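Local coordinates for glycoside hydrolase family protein (Novosphingobium sp. PP1Y, PDB 6Q2F), which probably hydrolyses terminal alpha-L-rhamnosyl groups from rhamnosylated glycosides, at residues K73-E76 with W77-R80; I413-T416 with D417-K420; L806-L809 with A810-V814; L1011-L1014 with D1015-A1018. All coordinates share one frame; numbering follows the deposited sequence.

In the fold
The four contacts are local ones, each formed between neighbours in sequence, and they follow one another along the chain in four different parts of a large multidomain enzyme. Interaction 1 lies on helix 68-81, which links the parallel strands 56-62 and 85-91. Interaction 2 leaves edge strand 413-414 of a four-stranded antiparallel sheet, its centre about 65 Å from that of interaction 1. Interaction 3 lies on helix 803-814 of another beta-alpha-beta unit, and interaction 4 in a loop between strand 1005-1008 and helix 1020-1023. Interactions 2 and 4, with centres about 84 Å apart, fall on opposite sides of the chain's centre, and no two touch. Each independently shapes its own part of the fold.

Interaction 1: residues K73-E76 with W77-R80; sequences KDLE and WMKR
Four successive i to i+4 backbone bonds make 73-80 a regular alpha-helical run, from Trp77 N to Lys73 O (2.9 Å) through to Arg80 N to Glu76 O (3.1 Å). Arg80 folds back over the preceding turn. Its chain bends at chi3 (-65°), which lays one guanidinium face over Trp77 CA, 3.5 Å from the plane and displaced from the middle of the group. The charged ends of Glu76 and Arg80 do not meet directly; a water accepts from Arg80 NH1 and donates to Glu76 OE2 (2.8 Å). A second water, at the guanidinium edge, accepts from Arg80 NH2 and donates to Lys73 O at 2.7 Å, so this carbonyl serves both helix and solvent. Arg80 NH2 also forms a salt bridge with Glu709.

Trp77 sends its indole off the helix with CG anti to the backbone N (chi1 171°), and NE1 reaches Ala708 O while the ring meets Phe701 edge to face. Leu75 CD1 approaches the SE of Met78, a selenomethionine, at 4.3 Å; these flexible apolar chains suit the surface of strands 56-62 and 85-91. Asp74 is buried but held by Arg703, His682, Trp59 and Val683 N, which probably favours its charged form. The chemistry thus implies two attachments: Leu75 and Met78 face the strands, while Asp74, Trp77 and Arg80 tie the helix to residues between His682 and Glu709.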
ATOM      1  N   LYS A  73      18.858  21.422 -14.293  1.00 24.15           N
ATOM      2  CA  LYS A  73      19.140  21.897 -12.942  1.00 29.60           C
ATOM      3  C   LYS A  73      18.547  20.964 -11.888  1.00 29.29           C
ATOM      4  O   LYS A  73      19.151  20.757 -10.831  1.00 32.38           O
ATOM      5  CB  LYS A  73      18.622  23.320 -12.762  1.00 27.60           C
ATOM      6  CG  LYS A  73      19.351  24.348 -13.625  1.00 29.88           C
ATOM      7  CD  LYS A  73      18.516  25.620 -13.790  1.00 25.90           C
ATOM      8  CE  LYS A  73      19.313  26.722 -14.471  1.00 25.85           C
ATOM      9  NZ  LYS A  73      18.474  27.963 -14.633  1.00 30.17           N
ATOM     10  N   ASP A  74      17.358  20.406 -12.149  1.00 21.77           N
ATOM     11  CA  ASP A  74      16.828  19.358 -11.271  1.00 26.16           C
ATOM     12  C   ASP A  74      17.804  18.201 -11.148  1.00 28.57           C
ATOM     13  O   ASP A  74      18.133  17.762 -10.036  1.00 32.92           O
ATOM     14  CB  ASP A  74      15.501  18.826 -11.797  1.00 25.08           C
ATOM     15  CG  ASP A  74      14.343  19.769 -11.562  1.00 28.03           C
ATOM     16  OD1 ASP A  74      14.539  20.834 -10.941  1.00 30.14           O
ATOM     17  OD2 ASP A  74      13.224  19.416 -11.993  1.00 33.47           O
ATOM     18  N   LEU A  75      18.252  17.659 -12.285  1.00 29.75           N
ATOM     19  CA  LEU A  75      19.041  16.435 -12.213  1.00 28.33           C
ATOM     20  C   LEU A  75      20.453  16.721 -11.718  1.00 30.79           C
ATOM     21  O   LEU A  75      21.059  15.869 -11.059  1.00 30.04           O
ATOM     22  CB  LEU A  75      19.050  15.732 -13.568  1.00 22.67           C
ATOM     23  CG  LEU A  75      17.895  14.745 -13.802  1.00 26.29           C
ATOM     24  CD1 LEU A  75      16.533  15.426 -13.704  1.00 22.87           C
ATOM     25  CD2 LEU A  75      18.050  14.031 -15.140  1.00 25.90           C
ATOM     26  N   GLU A  76      20.976  17.919 -11.984  1.00 28.49           N
ATOM     27  CA  GLU A  76      22.259  18.286 -11.400  1.00 33.34           C
ATOM     28  C   GLU A  76      22.141  18.470  -9.890  1.00 36.16           C
ATOM     29  O   GLU A  76      23.078  18.141  -9.153  1.00 32.00           O
ATOM     30  CB  GLU A  76      22.811  19.561 -12.053  1.00 34.67           C
ATOM     31  CG  GLU A  76      23.288  19.370 -13.505  1.00 27.62           C
ATOM     32  CD  GLU A  76      23.597  20.688 -14.181  1.00 33.84           C
ATOM     33  OE1 GLU A  76      24.389  20.681 -15.145  1.00 43.34           O
ATOM     34  OE2 GLU A  76      23.059  21.719 -13.743  1.00 37.93           O
ATOM     35  N   TRP A  77      21.010  19.005  -9.407  1.00 27.87           N
ATOM     36  CA  TRP A  77      20.795  19.085  -7.963  1.00 31.71           C
ATOM     37  C   TRP A  77      20.793  17.694  -7.330  1.00 31.32           C
ATOM     38  O   TRP A  77      21.418  17.469  -6.290  1.00 31.01           O
ATOM     39  CB  TRP A  77      19.490  19.814  -7.645  1.00 27.05           C
ATOM     40  CG  TRP A  77      19.145  19.700  -6.181  1.00 28.35           C
ATOM     41  CD1 TRP A  77      19.770  20.327  -5.143  1.00 29.13           C
ATOM     42  CD2 TRP A  77      18.128  18.875  -5.590  1.00 27.68           C
ATOM     43  NE1 TRP A  77      19.200  19.952  -3.942  1.00 30.58           N
ATOM     44  CE2 TRP A  77      18.188  19.065  -4.193  1.00 32.95           C
ATOM     45  CE3 TRP A  77      17.180  18.003  -6.103  1.00 23.12           C
ATOM     46  CZ2 TRP A  77      17.323  18.414  -3.309  1.00 28.49           C
ATOM     47  CZ3 TRP A  77      16.320  17.352  -5.223  1.00 25.78           C
ATOM     48  CH2 TRP A  77      16.395  17.561  -3.845  1.00 24.18           C
HETATM   49  N   MSE A  78      20.123  16.741  -7.968  1.00 28.07           N
HETATM   50  CA  MSE A  78      20.000  15.376  -7.465  1.00 26.67           C
HETATM   51  C   MSE A  78      21.355  14.718  -7.344  1.00 27.76           C
HETATM   52  O   MSE A  78      21.608  13.977  -6.395  1.00 29.52           O
HETATM   53  CB  MSE A  78      19.105  14.540  -8.374  1.00 25.49           C
HETATM   54  CG  MSE A  78      17.633  14.897  -8.317  1.00 25.74           C
HETATM   55 SE   MSE A  78      16.578  13.877  -9.666  1.00 32.13          SE
HETATM   56  CE  MSE A  78      14.894  14.845  -9.534  1.00 27.18           C
ATOM     57  N   LYS A  79      22.228  14.967  -8.323  1.00 25.40           N
ATOM     58  CA  LYS A  79      23.600  14.479  -8.203  1.00 30.03           C
ATOM     59  C   LYS A  79      24.308  15.111  -7.014  1.00 31.48           C
ATOM     60  O   LYS A  79      24.918  14.396  -6.212  1.00 37.15           O
ATOM     61  CB  LYS A  79      24.388  14.722  -9.487  1.00 31.81           C
ATOM     62  CG  LYS A  79      23.948  13.832 -10.620  1.00 37.47           C
ATOM     63  CD  LYS A  79      23.996  12.363 -10.195  1.00 41.66           C
ATOM     64  CE  LYS A  79      25.415  11.883  -9.997  1.00 42.05           C
ATOM     65  NZ  LYS A  79      25.410  10.400  -9.905  1.00 43.62           N
ATOM     66  N   ARG A  80      24.232  16.447  -6.874  1.00 27.71           N
ATOM     67  CA  ARG A  80      24.919  17.114  -5.759  1.00 36.32           C
ATOM     68  C   ARG A  80      24.518  16.501  -4.427  1.00 32.17           C
ATOM     69  O   ARG A  80      25.348  16.318  -3.530  1.00 35.18           O
ATOM     70  CB  ARG A  80      24.610  18.618  -5.726  1.00 33.91           C
ATOM     71  CG  ARG A  80      25.359  19.475  -6.721  1.00 37.50           C
ATOM     72  CD  ARG A  80      25.361  20.971  -6.298  1.00 28.14           C
ATOM     73  NE  ARG A  80      24.041  21.602  -6.288  1.00 25.46           N
ATOM     74  CZ  ARG A  80      23.322  21.839  -7.384  1.00 31.86           C
ATOM     75  NH1 ARG A  80      23.786  21.468  -8.577  1.00 26.83           N
ATOM     76  NH2 ARG A  80      22.140  22.448  -7.287  1.00 26.17           N
TER
HETATM   77  O   HOH W   1      20.660  22.859  -9.965  1.00 35.20           O
HETATM   78  O   HOH W   2      23.029  23.063 -11.308  1.00 36.49           O

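Interaction 2: residues I413-T416 with D417-K420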
ATOM      1  N   ILE A 413     -28.486 -26.076 -18.264  1.00 46.28           N
ATOM      2  CA  ILE A 413     -28.221 -26.409 -19.657  1.00 47.05           C
ATOM      3  C   ILE A 413     -27.561 -25.220 -20.334  1.00 45.63           C
ATOM      4  O   ILE A 413     -27.985 -24.073 -20.157  1.00 44.76           O
ATOM      5  CB  ILE A 413     -29.514 -26.803 -20.401  1.00 47.73           C
ATOM      6  CG1 ILE A 413     -30.129 -28.061 -19.789  1.00 45.18           C
ATOM      7  CG2 ILE A 413     -29.232 -27.044 -21.867  1.00 54.74           C
ATOM      8  CD1 ILE A 413     -31.502 -28.383 -20.358  1.00 49.60           C
ATOM      9  N   ASP A 414     -26.534 -25.501 -21.126  1.00 43.73           N
ATOM     10  CA  ASP A 414     -25.827 -24.478 -21.888  1.00 38.85           C
ATOM     11  C   ASP A 414     -26.475 -24.358 -23.256  1.00 38.94           C
ATOM     12  O   ASP A 414     -26.245 -25.187 -24.135  1.00 54.67           O
ATOM     13  CB  ASP A 414     -24.352 -24.836 -22.012  1.00 43.52           C
ATOM     14  CG  ASP A 414     -23.536 -23.713 -22.608  1.00 52.78           C
ATOM     15  OD1 ASP A 414     -24.137 -22.756 -23.153  1.00 49.93           O
ATOM     16  OD2 ASP A 414     -22.292 -23.781 -22.533  1.00 54.21           O
ATOM     17  N   LEU A 415     -27.253 -23.297 -23.453  1.00 45.17           N
ATOM     18  CA  LEU A 415     -27.907 -23.017 -24.724  1.00 47.03           C
ATOM     19  C   LEU A 415     -27.132 -22.027 -25.591  1.00 44.11           C
ATOM     20  O   LEU A 415     -27.718 -21.446 -26.508  1.00 50.73           O
ATOM     21  CB  LEU A 415     -29.312 -22.471 -24.481  1.00 51.27           C
ATOM     22  CG  LEU A 415     -30.285 -23.348 -23.706  1.00 52.20           C
ATOM     23  CD1 LEU A 415     -31.617 -22.632 -23.525  1.00 52.19           C
ATOM     24  CD2 LEU A 415     -30.476 -24.657 -24.450  1.00 52.55           C
ATOM     25  N   THR A 416     -25.839 -21.820 -25.326  1.00 50.95           N
ATOM     26  CA  THR A 416     -25.084 -20.804 -26.062  1.00 54.81           C
ATOM     27  C   THR A 416     -25.162 -21.038 -27.568  1.00 67.76           C
ATOM     28  O   THR A 416     -25.396 -20.100 -28.341  1.00 71.59           O
ATOM     29  CB  THR A 416     -23.637 -20.786 -25.584  1.00 50.63           C
ATOM     30  OG1 THR A 416     -23.611 -20.536 -24.172  1.00 53.01           O
ATOM     31  CG2 THR A 416     -22.861 -19.676 -26.282  1.00 53.25           C
ATOM     32  N   ASP A 417     -24.973 -22.289 -27.994  1.00 74.07           N
ATOM     33  CA  ASP A 417     -25.205 -22.759 -29.358  1.00 77.39           C
ATOM     34  C   ASP A 417     -26.416 -22.125 -30.036  1.00 78.05           C
ATOM     35  O   ASP A 417     -26.344 -21.688 -31.188  1.00 82.78           O
ATOM     36  CB  ASP A 417     -25.426 -24.279 -29.358  1.00 83.69           C
ATOM     37  CG  ASP A 417     -24.140 -25.065 -29.450  1.00 91.67           C
ATOM     38  OD1 ASP A 417     -23.053 -24.442 -29.496  1.00 97.01           O
ATOM     39  OD2 ASP A 417     -24.223 -26.317 -29.470  1.00 92.78           O
ATOM     40  N   LYS A 418     -27.541 -22.103 -29.330  1.00 75.42           N
ATOM     41  CA  LYS A 418     -28.834 -21.885 -29.957  1.00 70.86           C
ATOM     42  C   LYS A 418     -29.200 -20.416 -30.126  1.00 66.00           C
ATOM     43  O   LYS A 418     -30.203 -20.122 -30.781  1.00 67.11           O
ATOM     44  CB  LYS A 418     -29.912 -22.596 -29.138  1.00 71.70           C
ATOM     45  CG  LYS A 418     -29.426 -23.905 -28.516  1.00 71.93           C
ATOM     46  CD  LYS A 418     -29.183 -24.974 -29.572  1.00 77.39           C
ATOM     47  CE  LYS A 418     -30.363 -25.932 -29.684  1.00 77.23           C
ATOM     48  NZ  LYS A 418     -30.351 -26.928 -28.579  1.00 74.84           N
ATOM     49  N   LEU A 419     -28.443 -19.488 -29.548  1.00 65.41           N
ATOM     50  CA  LEU A 419     -28.752 -18.079 -29.740  1.00 71.09           C
ATOM     51  C   LEU A 419     -28.233 -17.620 -31.097  1.00 70.99           C
ATOM     52  O   LEU A 419     -27.053 -17.803 -31.415  1.00 73.86           O
ATOM     53  CB  LEU A 419     -28.156 -17.229 -28.615  1.00 69.71           C
ATOM     54  CG  LEU A 419     -28.764 -15.822 -28.495  1.00 74.69           C
ATOM     55  CD1 LEU A 419     -28.760 -15.343 -27.061  1.00 79.01           C
ATOM     56  CD2 LEU A 419     -28.022 -14.814 -29.350  1.00 78.77           C
ATOM     57  N   LYS A 420     -29.119 -17.034 -31.898  1.00 68.90           N
ATOM     58  CA  LYS A 420     -28.762 -16.483 -33.197  1.00 75.84           C
ATOM     59  C   LYS A 420     -28.522 -14.984 -33.075  1.00 83.11           C
ATOM     60  O   LYS A 420     -29.094 -14.315 -32.208  1.00 85.36           O
ATOM     61  CB  LYS A 420     -29.866 -16.744 -34.223  1.00 79.67           C
ATOM     62  CG  LYS A 420     -30.386 -18.167 -34.226  1.00 81.50           C
ATOM     63  CD  LYS A 420     -29.340 -19.137 -34.742  1.00 84.31           C
ATOM     64  CE  LYS A 420     -29.617 -20.547 -34.252  1.00 84.60           C
ATOM     65  NZ  LYS A 420     -28.975 -21.575 -35.118  1.00 86.87           N
TER
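Leu415 lays its CD2 branch beside CG of Lys418, the two atoms 4.3 Å apart, the closest approach of these side chains. Lys418 CG also lies 3.6 Å from Leu415 O, brought there by a chi1 of -35° that sets it beside its own backbone N; bends farther out merely curl the rest of the chain. A lysine suits this half-exposed place: its aliphatic part can lie on leucine and on Leu425. Leucine suits the buried one, where Leu415 also packs on Val211, Ala213 and Trp427.

Beneath this overlap the backbone makes a tight turn. Lys418 N gives its hydrogen to Leu415 O at 2.9 Å, arriving from above the carbonyl plane, 52° out of it. The next bond, Leu419 N to Thr416 O, is weak at 3.3 Å. Both span three residues, the spacing of a 3-10 turn.

Asp414 sets the entrance to the turn. Its OD1 accepts from Thr416 N at 2.9 Å on the anti side of the carboxylate, the nitrogen lying somewhat out of its plane. Thr416 OG1 also points at OD1, at a separation too short to be taken at face value, and is hydrogen-bonded to Val211 N as well. Asp414 OD2 is paired with Arg529, leaving the carboxylate gripped through both oxygens. The arrangement is an Asx turn leading into a short 3-10 turn, by which the chain leaves edge strand 413-414 of an antiparallel sheet.

Interaction 3: residues L806-L809 with A810-V814; sequences LRKL and AALVV
Leu812 rises beside Lys808, one helical turn earlier, and its first atoms lie against that residue's carbonyl. CB is 3.6 Å from Lys808 O and CG closer at 3.3 Å; CD1 is still 3.7 Å from Lys808 O and only loosely approaches Lys808 CG (4.4 Å). CG takes its place beside the backbone N, anti to the carbonyl carbon (chi1 -66°), which directs it back along the helix. Farther out Leu812 packs on Leu770 of helix 767-773, while Lys808 touches Thr771 of the same helix.

The backbone below is regular: Leu812 N binds Lys808 O at 2.9 Å, and Val813 N meets Leu809 O in an almost straight bond (176°). Val813 CG2 closes on that same oxygen at 3.2 Å. Ala810, small enough for a buried place, rests its CB 3.3 Å from Leu806 O. Arg807, partly exposed, forms a salt bridge with Glu840 of helix 838-848 through NH2. Leu809 and the compact, branched Val813 pack on Val819 of strand 818-820, while Leu806 and Ala810 meet Leu844 of helix 838-848: this is the connecting helix of a beta-alpha-beta crossover between the parallel strands 788-794 and 818-820.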
ATOM      1  N   LEU A 806      -3.566 -27.428   2.279  1.00 27.15           N
ATOM      2  CA  LEU A 806      -3.384 -28.388   3.365  1.00 27.44           C
ATOM      3  C   LEU A 806      -2.465 -29.524   2.936  1.00 29.53           C
ATOM      4  O   LEU A 806      -1.623 -29.990   3.722  1.00 31.96           O
ATOM      5  CB  LEU A 806      -4.742 -28.918   3.808  1.00 29.92           C
ATOM      6  CG  LEU A 806      -4.747 -29.902   4.972  1.00 31.47           C
ATOM      7  CD1 LEU A 806      -4.162 -29.249   6.214  1.00 28.82           C
ATOM      8  CD2 LEU A 806      -6.178 -30.333   5.233  1.00 29.47           C
ATOM      9  N   ARG A 807      -2.602 -29.964   1.681  1.00 28.24           N
ATOM     10  CA  ARG A 807      -1.722 -30.988   1.132  1.00 35.90           C
ATOM     11  C   ARG A 807      -0.265 -30.569   1.232  1.00 33.00           C
ATOM     12  O   ARG A 807       0.593 -31.339   1.679  1.00 34.88           O
ATOM     13  CB  ARG A 807      -2.077 -31.253  -0.324  1.00 37.30           C
ATOM     14  CG  ARG A 807      -3.220 -32.235  -0.527  1.00 36.68           C
ATOM     15  CD  ARG A 807      -3.711 -32.153  -1.982  1.00 33.74           C
ATOM     16  NE  ARG A 807      -4.576 -33.274  -2.321  1.00 39.69           N
ATOM     17  CZ  ARG A 807      -5.210 -33.395  -3.477  1.00 38.59           C
ATOM     18  NH1 ARG A 807      -5.077 -32.450  -4.399  1.00 39.34           N
ATOM     19  NH2 ARG A 807      -5.971 -34.458  -3.707  1.00 39.99           N
ATOM     20  N   LYS A 808       0.037 -29.352   0.781  1.00 33.59           N
ATOM     21  CA  LYS A 808       1.417 -28.893   0.806  1.00 35.71           C
ATOM     22  C   LYS A 808       1.912 -28.750   2.234  1.00 32.62           C
ATOM     23  O   LYS A 808       3.051 -29.109   2.549  1.00 34.42           O
ATOM     24  CB  LYS A 808       1.553 -27.567   0.061  1.00 39.44           C
ATOM     25  CG  LYS A 808       3.000 -27.243  -0.232  1.00 52.35           C
ATOM     26  CD  LYS A 808       3.570 -28.171  -1.315  1.00 62.22           C
ATOM     27  CE  LYS A 808       5.096 -28.111  -1.338  1.00 68.22           C
ATOM     28  NZ  LYS A 808       5.705 -28.874  -2.471  1.00 71.98           N
ATOM     29  N   LEU A 809       1.059 -28.241   3.114  1.00 30.69           N
ATOM     30  CA  LEU A 809       1.449 -28.068   4.506  1.00 30.97           C
ATOM     31  C   LEU A 809       1.728 -29.416   5.156  1.00 35.17           C
ATOM     32  O   LEU A 809       2.757 -29.596   5.820  1.00 32.36           O
ATOM     33  CB  LEU A 809       0.347 -27.316   5.236  1.00 30.10           C
ATOM     34  CG  LEU A 809       0.639 -26.825   6.632  1.00 37.19           C
ATOM     35  CD1 LEU A 809       1.526 -25.559   6.564  1.00 26.20           C
ATOM     36  CD2 LEU A 809      -0.692 -26.563   7.302  1.00 40.60           C
ATOM     37  N   ALA A 810       0.831 -30.385   4.949  1.00 32.59           N
ATOM     38  CA  ALA A 810       1.060 -31.732   5.459  1.00 30.00           C
ATOM     39  C   ALA A 810       2.337 -32.326   4.891  1.00 33.34           C
ATOM     40  O   ALA A 810       3.087 -32.994   5.610  1.00 32.60           O
ATOM     41  CB  ALA A 810      -0.132 -32.636   5.131  1.00 24.30           C
ATOM     42  N   ALA A 811       2.602 -32.107   3.601  1.00 29.52           N
ATOM     43  CA  ALA A 811       3.789 -32.707   3.005  1.00 31.18           C
ATOM     44  C   ALA A 811       5.060 -32.098   3.595  1.00 36.07           C
ATOM     45  O   ALA A 811       6.048 -32.806   3.832  1.00 35.71           O
ATOM     46  CB  ALA A 811       3.759 -32.539   1.484  1.00 27.33           C
ATOM     47  N   LEU A 812       5.052 -30.789   3.856  1.00 30.88           N
ATOM     48  CA  LEU A 812       6.224 -30.172   4.464  1.00 30.86           C
ATOM     49  C   LEU A 812       6.421 -30.668   5.891  1.00 31.81           C
ATOM     50  O   LEU A 812       7.544 -30.996   6.286  1.00 33.94           O
ATOM     51  CB  LEU A 812       6.097 -28.651   4.432  1.00 30.15           C
ATOM     52  CG  LEU A 812       6.112 -28.001   3.046  1.00 33.30           C
ATOM     53  CD1 LEU A 812       5.690 -26.544   3.145  1.00 27.13           C
ATOM     54  CD2 LEU A 812       7.499 -28.110   2.427  1.00 32.84           C
ATOM     55  N   VAL A 813       5.338 -30.722   6.674  1.00 28.44           N
ATOM     56  CA  VAL A 813       5.385 -31.312   8.012  1.00 32.70           C
ATOM     57  C   VAL A 813       5.971 -32.718   7.953  1.00 34.84           C
ATOM     58  O   VAL A 813       6.982 -33.015   8.600  1.00 37.97           O
ATOM     59  CB  VAL A 813       3.984 -31.312   8.657  1.00 32.31           C
ATOM     60  CG1 VAL A 813       4.007 -32.073   9.968  1.00 29.39           C
ATOM     61  CG2 VAL A 813       3.499 -29.890   8.901  1.00 28.84           C
ATOM     62  N   VAL A 814       5.353 -33.604   7.156  1.00 31.60           N
ATOM     63  CA  VAL A 814       5.833 -34.988   7.075  1.00 32.35           C
ATOM     64  C   VAL A 814       7.288 -35.030   6.604  1.00 36.81           C
ATOM     65  O   VAL A 814       8.062 -35.911   7.000  1.00 33.35           O
ATOM     66  CB  VAL A 814       4.898 -35.823   6.180  1.00 30.71           C
ATOM     67  CG1 VAL A 814       5.496 -37.199   5.867  1.00 26.78           C
ATOM     68  CG2 VAL A 814       3.548 -36.020   6.899  1.00 31.28           C
TER

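Interaction 4: residues L1011-L1014 with D1015-A1018; sequences LEPL and DKSA
Pro1013 and Asp1015 meet at the start of a short 3-10 turn: proline CB lies 3.5 Å from Asp1015 OD1. Two backbone bonds build the turn, Lys1016 N to Pro1013 O at 3.0 Å and Ser1017 N to Leu1014 O at 2.9 Å, and both donors stand above the carbonyl planes, by 51° and 55°, consistent with the tight winding of a 3-10 turn. Proline suits the first position, where its carbonyl accepts but no N-H is needed from it. Lys1016 CB lies 3.6 Å from Pro1013 O, and Ser1017 CB approaches Leu1014 O at 3.1 Å.

Outward from this shell, Leu1014 carries the turn's apolar weight, reaching Tyr1031, Phe996 and Val1022. Pro1013 touches Ile1133 of strand 1131-1140, and Leu1014 is paired through its backbone with Ser1130, the residue just before that strand. Asp1015 is buried; a chi1 of 56° tucks its CG over the backbone, flanked by both N and C, a setting from which OD1 accepts from Ser1130 N. Ser1017 OG binds Asp1019 N just before helix 1020-1023. Lys1016, exposed, bends so that its NZ reaches Asp1015 OD2 in a weak, salt-bridging bond of 3.3 Å.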
ATOM      1  N   LEU A1011      23.300  34.504  21.159  1.00 52.50           N
ATOM      2  CA  LEU A1011      22.519  33.593  20.336  1.00 55.19           C
ATOM      3  C   LEU A1011      21.062  33.711  20.747  1.00 49.40           C
ATOM      4  O   LEU A1011      20.743  33.668  21.939  1.00 45.07           O
ATOM      5  CB  LEU A1011      23.009  32.154  20.516  1.00 57.01           C
ATOM      6  CG  LEU A1011      24.184  31.620  19.699  1.00 48.74           C
ATOM      7  CD1 LEU A1011      24.553  30.191  20.075  1.00 44.21           C
ATOM      8  CD2 LEU A1011      23.908  31.740  18.198  1.00 53.96           C
ATOM      9  N   GLU A1012      20.186  33.902  19.768  1.00 44.16           N
ATOM     10  CA  GLU A1012      18.753  34.028  20.003  1.00 48.03           C
ATOM     11  C   GLU A1012      17.995  33.347  18.872  1.00 51.07           C
ATOM     12  O   GLU A1012      18.474  33.316  17.731  1.00 46.14           O
ATOM     13  CB  GLU A1012      18.314  35.500  20.085  1.00 60.00           C
ATOM     14  CG  GLU A1012      18.927  36.305  21.234  1.00 72.11           C
ATOM     15  CD  GLU A1012      18.290  35.984  22.582  1.00 82.60           C
ATOM     16  OE1 GLU A1012      18.943  36.211  23.625  1.00 85.98           O
ATOM     17  OE2 GLU A1012      17.130  35.507  22.592  1.00 87.97           O
ATOM     18  N   PRO A1013      16.815  32.791  19.153  1.00 46.45           N
ATOM     19  CA  PRO A1013      15.988  32.254  18.062  1.00 45.84           C
ATOM     20  C   PRO A1013      15.628  33.384  17.113  1.00 46.49           C
ATOM     21  O   PRO A1013      15.049  34.390  17.522  1.00 43.56           O
ATOM     22  CB  PRO A1013      14.754  31.686  18.781  1.00 40.49           C
ATOM     23  CG  PRO A1013      15.115  31.632  20.235  1.00 46.56           C
ATOM     24  CD  PRO A1013      16.137  32.713  20.456  1.00 44.24           C
ATOM     25  N   LEU A1014      16.005  33.223  15.837  1.00 49.28           N
ATOM     26  CA  LEU A1014      15.773  34.278  14.854  1.00 47.95           C
ATOM     27  C   LEU A1014      14.295  34.614  14.729  1.00 45.38           C
ATOM     28  O   LEU A1014      13.943  35.774  14.500  1.00 49.45           O
ATOM     29  CB  LEU A1014      16.336  33.874  13.490  1.00 40.39           C
ATOM     30  CG  LEU A1014      17.836  33.557  13.491  1.00 48.60           C
ATOM     31  CD1 LEU A1014      18.352  33.253  12.093  1.00 50.67           C
ATOM     32  CD2 LEU A1014      18.613  34.703  14.116  1.00 47.62           C
ATOM     33  N   ASP A1015      13.414  33.629  14.897  1.00 46.93           N
ATOM     34  CA  ASP A1015      11.982  33.883  14.793  1.00 50.52           C
ATOM     35  C   ASP A1015      11.449  34.791  15.895  1.00 50.90           C
ATOM     36  O   ASP A1015      10.299  35.228  15.807  1.00 52.98           O
ATOM     37  CB  ASP A1015      11.225  32.564  14.806  1.00 47.23           C
ATOM     38  CG  ASP A1015      11.538  31.741  16.029  1.00 54.60           C
ATOM     39  OD1 ASP A1015      12.653  31.186  16.089  1.00 54.82           O
ATOM     40  OD2 ASP A1015      10.669  31.644  16.923  1.00 53.67           O
ATOM     41  N   LYS A1016      12.233  35.075  16.932  1.00 51.95           N
ATOM     42  CA  LYS A1016      11.841  36.044  17.943  1.00 55.97           C
ATOM     43  C   LYS A1016      12.460  37.416  17.695  1.00 55.93           C
ATOM     44  O   LYS A1016      12.354  38.301  18.548  1.00 50.81           O
ATOM     45  CB  LYS A1016      12.212  35.539  19.339  1.00 52.32           C
ATOM     46  CG  LYS A1016      11.506  34.242  19.744  1.00 57.00           C
ATOM     47  CD  LYS A1016       9.994  34.447  19.863  1.00 61.50           C
ATOM     48  CE  LYS A1016       9.278  33.219  20.439  1.00 55.53           C
ATOM     49  NZ  LYS A1016       8.587  32.418  19.390  1.00 61.21           N
ATOM     50  N   SER A1017      13.075  37.626  16.537  1.00 52.99           N
ATOM     51  CA  SER A1017      13.773  38.879  16.292  1.00 47.47           C
ATOM     52  C   SER A1017      12.798  40.043  16.136  1.00 54.73           C
ATOM     53  O   SER A1017      11.674  39.888  15.642  1.00 56.12           O
ATOM     54  CB  SER A1017      14.636  38.770  15.037  1.00 47.08           C
ATOM     55  OG  SER A1017      15.175  40.034  14.666  1.00 49.23           O
ATOM     56  N   ALA A1018      13.259  41.225  16.563  1.00 53.25           N
ATOM     57  CA  ALA A1018      12.533  42.463  16.316  1.00 55.94           C
ATOM     58  C   ALA A1018      12.503  42.802  14.829  1.00 61.52           C
ATOM     59  O   ALA A1018      11.542  43.419  14.352  1.00 65.64           O
ATOM     60  CB  ALA A1018      13.166  43.613  17.119  1.00 46.76           C
TER